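Local coordinates for polyhomeotic-proximal chromatin protein (Drosophila melanogaster, PDB 1KW4), which maintains the repressed state of homeotic genes during development as a Polycomb group protein of the PRC1 complex, with a SAM domain that forms a helical polymer, at residues Lys55-Val58 with Gly62-Leu65. The protein carries 1 engineered substitution. Sequence-based numbering, arbitrary orientation.
Sequences KHLV and GMKL
L57 and M63 run next to each other with their ends going in the same direction. M63 is a selenomethionine. Its CG is anti to the backbone N, and the chain bends at chi3 (-61°). The end of the chain thus runs alongside the leucine: M63 CE is 4.0 Å and M63 SE 4.1 Å from L57 CD2. F39 of helix 36-41 touches both side chains. L57 also packs on A68 and V72 of helix 65-78, and M63 on I71.

V58 meets the returning chain differently. M63 O lies against the side of V58 formed by CA and both methyls. V58 CA is nearest, at 3.6 Å in a CA-H...O contact, and V58 CG1 and V58 CG2 are each 3.8 Å from M63 O. V58 CG2 also meets L65 CD1 at 4.1 Å, where the two side chains cross at a slant.

The contact joins the end of helix 54-60 to the loop entering helix 65-78 of the SAM domain. The backbone turns at G62, where the chain first leaves helical backbone angles after helix 54-60, with positive phi. M63 N then donates to L57 O, 3.0 Å away and nearly straight (164° at the hydrogen), from 27° off the carbonyl plane. This bond satisfies a carbonyl near the helix end. The M63 N-H thus meets the L57 carbonyl as the chain leaves the helix, and the side chains add apolar packing.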
loop_
_atom_site.group_PDB
_atom_site.type_symbol
_atom_site.label_atom_id
_atom_site.label_comp_id
_atom_site.label_asym_id
_atom_site.label_seq_id
_atom_site.Cartn_x
_atom_site.Cartn_y
_atom_site.Cartn_z
ATOM N N LYS A 55 2.680 6.775 9.700
ATOM C CA LYS A 55 3.970 7.459 9.856
ATOM C C LYS A 55 4.974 7.111 8.754
ATOM O O LYS A 55 5.700 7.980 8.267
ATOM C CB LYS A 55 4.595 7.124 11.218
ATOM C CG LYS A 55 5.163 5.711 11.302
ATOM C CD LYS A 55 6.009 5.486 12.550
ATOM C CE LYS A 55 5.159 5.376 13.803
ATOM N NZ LYS A 55 5.998 5.056 14.997
ATOM N N HIS A 56 5.022 5.836 8.376
ATOM C CA HIS A 56 5.938 5.369 7.340
ATOM C C HIS A 56 5.559 5.921 5.971
ATOM O O HIS A 56 6.425 6.301 5.182
ATOM C CB HIS A 56 5.925 3.839 7.292
ATOM C CG HIS A 56 6.351 3.193 8.573
ATOM N ND1 HIS A 56 5.769 2.040 9.052
ATOM C CD2 HIS A 56 7.316 3.526 9.463
ATOM C CE1 HIS A 56 6.357 1.691 10.184
ATOM N NE2 HIS A 56 7.298 2.575 10.455
ATOM N N LEU A 57 4.261 5.948 5.695
ATOM C CA LEU A 57 3.746 6.445 4.425
ATOM C C LEU A 57 4.012 7.938 4.262
ATOM O O LEU A 57 4.565 8.372 3.251
ATOM C CB LEU A 57 2.238 6.184 4.335
ATOM C CG LEU A 57 1.806 4.713 4.306
ATOM C CD1 LEU A 57 0.301 4.596 4.490
ATOM C CD2 LEU A 57 2.238 4.093 2.994
ATOM N N VAL A 58 3.614 8.715 5.263
ATOM C CA VAL A 58 3.789 10.162 5.228
ATOM C C VAL A 58 5.245 10.589 5.394
ATOM O O VAL A 58 5.787 11.306 4.553
ATOM C CB VAL A 58 2.932 10.845 6.322
ATOM C CG1 VAL A 58 3.188 12.347 6.328
ATOM C CG2 VAL A 58 1.456 10.567 6.075
ATOM N N GLY A 62 6.936 10.125 2.017
ATOM C CA GLY A 62 6.548 11.459 1.569
ATOM C C GLY A 62 5.169 11.590 0.946
ATOM O O GLY A 62 4.909 12.497 0.152
HETATM N N MSE A 63 4.272 10.692 1.327
HETATM C CA MSE A 63 2.909 10.671 0.807
HETATM C C MSE A 63 2.001 11.696 1.494
HETATM O O MSE A 63 2.226 12.062 2.650
HETATM C CB MSE A 63 2.348 9.263 1.011
HETATM C CG MSE A 63 1.041 8.959 0.333
HETATM SE SE MSE A 63 0.689 7.071 0.578
HETATM C CE MSE A 63 2.227 6.359 -0.329
ATOM N N LYS A 64 0.984 12.166 0.775
ATOM C CA LYS A 64 0.024 13.108 1.347
ATOM C C LYS A 64 -0.824 12.312 2.341
ATOM O O LYS A 64 -1.006 11.097 2.189
ATOM C CB LYS A 64 -0.847 13.729 0.249
ATOM C CG LYS A 64 -0.095 14.734 -0.622
ATOM C CD LYS A 64 -1.011 15.426 -1.619
ATOM C CE LYS A 64 -0.291 16.578 -2.317
ATOM N NZ LYS A 64 -1.217 17.443 -3.113
ATOM N N LEU A 65 -1.338 12.989 3.359
ATOM C CA LEU A 65 -2.112 12.324 4.402
ATOM C C LEU A 65 -3.374 11.579 3.963
ATOM O O LEU A 65 -3.662 10.498 4.482
ATOM C CB LEU A 65 -2.460 13.337 5.503
ATOM C CG LEU A 65 -3.100 12.783 6.781
ATOM C CD1 LEU A 65 -2.195 11.733 7.412
ATOM C CD2 LEU A 65 -3.341 13.932 7.757
#